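Local structure of FOKI restriction endonuclease (Planomicrobium okeanokoites, 2FOK) at residues Arg309-Ile313 / Thr343-Ile348; Val24-Asp28 / Gly135-Lys140. The protein cuts double-stranded DNA as a type IIS restriction endonuclease, using metal ions for hydrolysis and pairing a DNA-recognition region with a separate cleavage domain. All coordinates share one frame; numbering follows the deposited sequence.

Contact 1 of 2, residues Arg309-Ile313 / Thr343-Ile348; sequences RRALI and TIENDI
In the D3 domain of the recognition region, a domain of the helix-turn-helix class, helix 303-319 crosses helix 341-352 at -79°, the short axes 10.2 Å apart, and the acid D347 sits at the crossing between two arginines, R309 and R310, in a buried salt-bridge network. The firmer of its links runs to R310: NE reaches D347 OD1 at 2.7 Å with an N-H...O angle of 158°. The oxygen lies close to the guanidinium plane, yet NE meets it from well above the carboxylate plane, the two flat groups standing steeply to each other. R310 NH2 adds a weak bond to the same OD1. With CG beside the backbone N (chi1 -78°), the R310 chain starts out along the D347 carboxylate, CG lying 3.4 Å from D347 CG, and its extended run carries NE on to OD1. Beyond D347, NH2 also pairs with E189 and NH1 bonds the carbonyl of L296; together with the NE bond these partners hold the rotation of the guanidinium. A leucine here would probably leave the buried D347 OD1 without its strong donor and E189 without this positive mate, with R309 alone facing the aspartate. The other oxygen, D347 OD2, takes a bridge from R309 NH1 at 3.2 Å, although its modelled position is less certain. R309, bent at chi2 and chi3, crosses T343 and D347 of helix 341-352 at about a right angle; T343 directs its hydroxyl to S395 and its methyl to the arginine. I313 adds apolar contacts to the same crossing, with CG2 at 4.3 Å from I348 CG1 and CD1 near both I344 CG2 and D347 CB. T343 CG2 lies over the centre of one guanidinium face of R309, 3.5 Å from CZ.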
loop_
_atom_site.group_PDB
_atom_site.type_symbol
_atom_site.label_atom_id
_atom_site.label_comp_id
_atom_site.label_asym_id
_atom_site.label_seq_id
_atom_site.Cartn_x
_atom_site.Cartn_y
_atom_site.Cartn_z
ATOM N N ARG A 309 0.295 -9.446 -16.767
ATOM C CA ARG A 309 0.686 -8.315 -17.605
ATOM C C ARG A 309 2.033 -7.732 -17.166
ATOM O O ARG A 309 2.912 -7.489 -17.990
ATOM C CB ARG A 309 -0.402 -7.239 -17.548
ATOM C CG ARG A 309 -0.369 -6.225 -18.679
ATOM C CD ARG A 309 -0.645 -4.836 -18.119
ATOM N NE ARG A 309 -2.071 -4.544 -18.025
ATOM C CZ ARG A 309 -2.677 -3.960 -16.991
ATOM N NH1 ARG A 309 -1.993 -3.584 -15.918
ATOM N NH2 ARG A 309 -3.984 -3.740 -17.046
ATOM N N ARG A 310 2.196 -7.496 -15.869
ATOM C CA ARG A 310 3.460 -6.966 -15.377
ATOM C C ARG A 310 4.568 -8.016 -15.503
ATOM O O ARG A 310 5.719 -7.672 -15.726
ATOM C CB ARG A 310 3.310 -6.503 -13.928
ATOM C CG ARG A 310 2.614 -5.149 -13.818
ATOM C CD ARG A 310 2.092 -4.860 -12.410
ATOM N NE ARG A 310 1.311 -3.628 -12.393
ATOM C CZ ARG A 310 0.490 -3.268 -11.415
ATOM N NH1 ARG A 310 0.330 -4.041 -10.355
ATOM N NH2 ARG A 310 -0.206 -2.143 -11.517
ATOM N N ALA A 311 4.211 -9.293 -15.381
ATOM C CA ALA A 311 5.190 -10.380 -15.486
ATOM C C ALA A 311 5.762 -10.461 -16.894
ATOM O O ALA A 311 6.971 -10.611 -17.084
ATOM C CB ALA A 311 4.539 -11.710 -15.118
ATOM N N LEU A 312 4.875 -10.367 -17.877
ATOM C CA LEU A 312 5.260 -10.413 -19.270
ATOM C C LEU A 312 6.059 -9.180 -19.708
ATOM O O LEU A 312 6.843 -9.256 -20.650
ATOM C CB LEU A 312 4.011 -10.573 -20.134
ATOM C CG LEU A 312 3.370 -11.948 -19.969
ATOM C CD1 LEU A 312 2.066 -12.024 -20.735
ATOM C CD2 LEU A 312 4.368 -13.002 -20.446
ATOM N N ILE A 313 5.861 -8.042 -19.050
ATOM C CA ILE A 313 6.633 -6.870 -19.424
ATOM C C ILE A 313 8.049 -7.043 -18.883
ATOM O O ILE A 313 9.023 -6.649 -19.520
ATOM C CB ILE A 313 6.037 -5.553 -18.871
ATOM C CG1 ILE A 313 4.603 -5.351 -19.372
ATOM C CG2 ILE A 313 6.864 -4.387 -19.357
ATOM C CD1 ILE A 313 3.783 -4.368 -18.520
ATOM N N THR A 343 -0.580 2.458 -19.754
ATOM C CA THR A 343 -0.839 1.421 -18.765
ATOM C C THR A 343 0.502 0.713 -18.603
ATOM O O THR A 343 0.913 0.382 -17.491
ATOM C CB THR A 343 -1.884 0.395 -19.254
ATOM O OG1 THR A 343 -3.207 0.919 -19.068
ATOM C CG2 THR A 343 -1.759 -0.897 -18.461
ATOM N N ILE A 344 1.178 0.500 -19.730
ATOM C CA ILE A 344 2.484 -0.147 -19.756
ATOM C C ILE A 344 3.517 0.723 -19.038
ATOM O O ILE A 344 4.401 0.206 -18.352
ATOM C CB ILE A 344 2.953 -0.422 -21.217
ATOM C CG1 ILE A 344 1.938 -1.321 -21.923
ATOM C CG2 ILE A 344 4.328 -1.083 -21.220
ATOM C CD1 ILE A 344 2.144 -1.444 -23.413
ATOM N N GLU A 345 3.394 2.039 -19.187
ATOM C CA GLU A 345 4.308 2.981 -18.532
ATOM C C GLU A 345 4.115 2.952 -17.012
ATOM O O GLU A 345 5.080 3.039 -16.258
ATOM C CB GLU A 345 4.063 4.417 -19.033
ATOM C CG GLU A 345 4.450 4.673 -20.476
ATOM C CD GLU A 345 4.155 6.106 -20.934
ATOM O OE1 GLU A 345 3.146 6.693 -20.488
ATOM O OE2 GLU A 345 4.933 6.644 -21.749
ATOM N N ASN A 346 2.867 2.837 -16.559
ATOM C CA ASN A 346 2.594 2.801 -15.123
ATOM C C ASN A 346 3.044 1.475 -14.528
ATOM O O ASN A 346 3.471 1.406 -13.375
ATOM C CB ASN A 346 1.100 3.014 -14.841
ATOM C CG ASN A 346 0.798 3.139 -13.341
ATOM O OD1 ASN A 346 1.004 4.195 -12.734
ATOM N ND2 ASN A 346 0.299 2.065 -12.752
ATOM N N ASP A 347 2.946 0.421 -15.327
ATOM C CA ASP A 347 3.368 -0.906 -14.898
ATOM C C ASP A 347 4.891 -0.919 -14.721
ATOM O O ASP A 347 5.417 -1.647 -13.897
ATOM C CB ASP A 347 2.955 -1.951 -15.948
ATOM C CG ASP A 347 1.583 -2.545 -15.684
ATOM O OD1 ASP A 347 0.978 -2.236 -14.634
ATOM O OD2 ASP A 347 1.100 -3.325 -16.537
ATOM N N ILE A 348 5.597 -0.100 -15.498
ATOM C CA ILE A 348 7.064 -0.034 -15.420
ATOM C C ILE A 348 7.555 0.780 -14.232
ATOM O O ILE A 348 8.593 0.469 -13.649
ATOM C CB ILE A 348 7.664 0.568 -16.717
ATOM C CG1 ILE A 348 7.361 -0.360 -17.889
ATOM C CG2 ILE A 348 9.176 0.788 -16.565
ATOM C CD1 ILE A 348 7.965 0.078 -19.200
#

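Contact 2 of 2, residues Val24-Asp28 / Gly135-Lys140; sequences VQVFD and GLAYSK
G135 opens the contact on helix 133-140: its carbonyl oxygen lies 3.7 Å from V24 CG1, at the start of the type I turn V24-F27 that ends helix 17-24 in subdomain 1 of the recognition region. One residue on, L136 brings a single methyl, CD2, against the carboxylate of D28, 3.7 Å from OD2. Y138 presents the edge of its ring, through CD2 and CE2, to V24; CG2 of the valine lies near the ring plane, 3.9 Å from CE2, the two side chains crossing at about a right angle. S139 meets the turn with both its side chain and its backbone. Its hydroxyl is swung anti to the backbone N (chi1 -171°), which carries OG across to D28, where it donates to OD2 at 2.9 Å. It comes on the anti side, 34° out of the carboxylate plane. The carbonyl of S139 accepts from Q25 NE2 at 3.1 Å, the donor sitting in the carbonyl plane on a lone pair and the N-H...O angle being 153°. Q25 CG passes 3.5 Å from S139 OG on the way to that carbonyl. K140 points its first bond away, but the chain folds back through its outer torsions and NZ closes a salt bridge to D28 OD2 at 2.7 Å, arriving nearly in line with the C-O bond. OD2 is thus gripped by two donors, while OD1 accepts from the backbone N of N30, within the loop that runs on to helix 32-45. I131 of strand 128-131 packs against D28 and L136, while the ring of Y138 stacks with F119 and touches helices 17-24 and 146-157.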
loop_
_atom_site.group_PDB
_atom_site.type_symbol
_atom_site.label_atom_id
_atom_site.label_comp_id
_atom_site.label_asym_id
_atom_site.label_seq_id
_atom_site.Cartn_x
_atom_site.Cartn_y
_atom_site.Cartn_z
ATOM N N VAL A 24 12.190 -21.553 9.728
ATOM C CA VAL A 24 13.065 -22.105 8.703
ATOM C C VAL A 24 13.662 -23.456 9.106
ATOM O O VAL A 24 13.752 -24.372 8.299
ATOM C CB VAL A 24 14.230 -21.132 8.406
ATOM C CG1 VAL A 24 15.126 -21.699 7.310
ATOM C CG2 VAL A 24 13.679 -19.771 8.007
ATOM N N GLN A 25 14.074 -23.563 10.363
ATOM C CA GLN A 25 14.682 -24.777 10.899
ATOM C C GLN A 25 13.726 -25.953 10.955
ATOM O O GLN A 25 14.085 -27.031 11.428
ATOM C CB GLN A 25 15.224 -24.501 12.299
ATOM C CG GLN A 25 16.349 -23.504 12.286
ATOM C CD GLN A 25 16.751 -23.061 13.668
ATOM O OE1 GLN A 25 15.930 -23.044 14.577
ATOM N NE2 GLN A 25 18.020 -22.699 13.836
ATOM N N VAL A 26 12.515 -25.746 10.460
ATOM C CA VAL A 26 11.484 -26.776 10.472
ATOM C C VAL A 26 11.462 -27.514 9.135
ATOM O O VAL A 26 10.920 -28.614 9.022
ATOM C CB VAL A 26 10.109 -26.116 10.794
ATOM C CG1 VAL A 26 9.010 -26.660 9.901
ATOM C CG2 VAL A 26 9.784 -26.323 12.272
ATOM N N PHE A 27 12.070 -26.909 8.121
ATOM C CA PHE A 27 12.140 -27.543 6.806
ATOM C C PHE A 27 13.464 -28.307 6.683
ATOM O O PHE A 27 13.730 -28.948 5.670
ATOM C CB PHE A 27 12.061 -26.490 5.696
ATOM C CG PHE A 27 10.788 -25.702 5.688
ATOM C CD1 PHE A 27 10.541 -24.749 6.670
ATOM C CD2 PHE A 27 9.875 -25.845 4.649
ATOM C CE1 PHE A 27 9.420 -23.943 6.616
ATOM C CE2 PHE A 27 8.745 -25.046 4.583
ATOM C CZ PHE A 27 8.517 -24.089 5.566
ATOM N N ASP A 28 14.289 -28.211 7.726
ATOM C CA ASP A 28 15.595 -28.876 7.792
ATOM C C ASP A 28 15.469 -30.100 8.702
ATOM O O ASP A 28 15.330 -29.961 9.904
ATOM C CB ASP A 28 16.637 -27.898 8.353
ATOM C CG ASP A 28 17.968 -28.562 8.655
ATOM O OD1 ASP A 28 18.001 -29.795 8.822
ATOM O OD2 ASP A 28 18.989 -27.846 8.727
ATOM N N GLY A 135 18.803 -21.462 2.912
ATOM C CA GLY A 135 17.967 -21.709 4.072
ATOM C C GLY A 135 18.602 -22.692 5.044
ATOM O O GLY A 135 18.552 -22.501 6.263
ATOM N N LEU A 136 19.206 -23.749 4.507
ATOM C CA LEU A 136 19.850 -24.759 5.337
ATOM C C LEU A 136 21.049 -24.147 6.064
ATOM O O LEU A 136 21.282 -24.424 7.245
ATOM C CB LEU A 136 20.286 -25.944 4.470
ATOM C CG LEU A 136 19.117 -26.829 4.019
ATOM C CD1 LEU A 136 19.410 -27.430 2.652
ATOM C CD2 LEU A 136 18.887 -27.917 5.043
ATOM N N ALA A 137 21.789 -23.296 5.359
ATOM C CA ALA A 137 22.954 -22.625 5.929
ATOM C C ALA A 137 22.486 -21.676 7.018
ATOM O O ALA A 137 23.180 -21.451 8.009
ATOM C CB ALA A 137 23.703 -21.849 4.844
ATOM N N TYR A 138 21.311 -21.092 6.815
ATOM C CA TYR A 138 20.745 -20.190 7.808
ATOM C C TYR A 138 20.372 -21.063 9.012
ATOM O O TYR A 138 20.608 -20.699 10.163
ATOM C CB TYR A 138 19.499 -19.503 7.237
ATOM C CG TYR A 138 18.806 -18.556 8.190
ATOM C CD1 TYR A 138 19.537 -17.690 9.003
ATOM C CD2 TYR A 138 17.417 -18.531 8.285
ATOM C CE1 TYR A 138 18.897 -16.823 9.892
ATOM C CE2 TYR A 138 16.765 -17.669 9.169
ATOM C CZ TYR A 138 17.513 -16.817 9.970
ATOM O OH TYR A 138 16.876 -15.967 10.851
ATOM N N SER A 139 19.821 -22.235 8.711
ATOM C CA SER A 139 19.382 -23.207 9.713
ATOM C C SER A 139 20.480 -23.672 10.667
ATOM O O SER A 139 20.288 -23.640 11.877
ATOM C CB SER A 139 18.763 -24.427 9.009
ATOM O OG SER A 139 18.133 -25.311 9.924
ATOM N N LYS A 140 21.620 -24.105 10.127
ATOM C CA LYS A 140 22.733 -24.595 10.949
ATOM C C LYS A 140 23.610 -23.494 11.547
ATOM O O LYS A 140 24.394 -23.740 12.474
ATOM C CB LYS A 140 23.612 -25.543 10.134
ATOM C CG LYS A 140 23.651 -25.232 8.648
ATOM C CD LYS A 140 23.845 -26.491 7.807
ATOM C CE LYS A 140 22.593 -27.365 7.791
ATOM N NZ LYS A 140 21.458 -26.717 8.493
#

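Contacts 1 and 2 follow one another along the chain, 24-28 with 135-140 closing before 309-313 with 343-348 opens. Their centres are 36 Å apart and their nearest atoms about 24 Å, so neither touches the other. Contact 2 belongs to the first recognition subdomain, its centre about 31 Å from that of the chain; contact 1 belongs to the D3 domain, its centre about 18 Å from the same point, and touches helix 389-398 of the cleavage domain. Each turns on a buried aspartate, D347 between two arginines and D28 between a lysine and a serine hydroxyl, but contact 1 joins two helices and contact 2 a turn to a helix. Neither contains a bound metal or DNA.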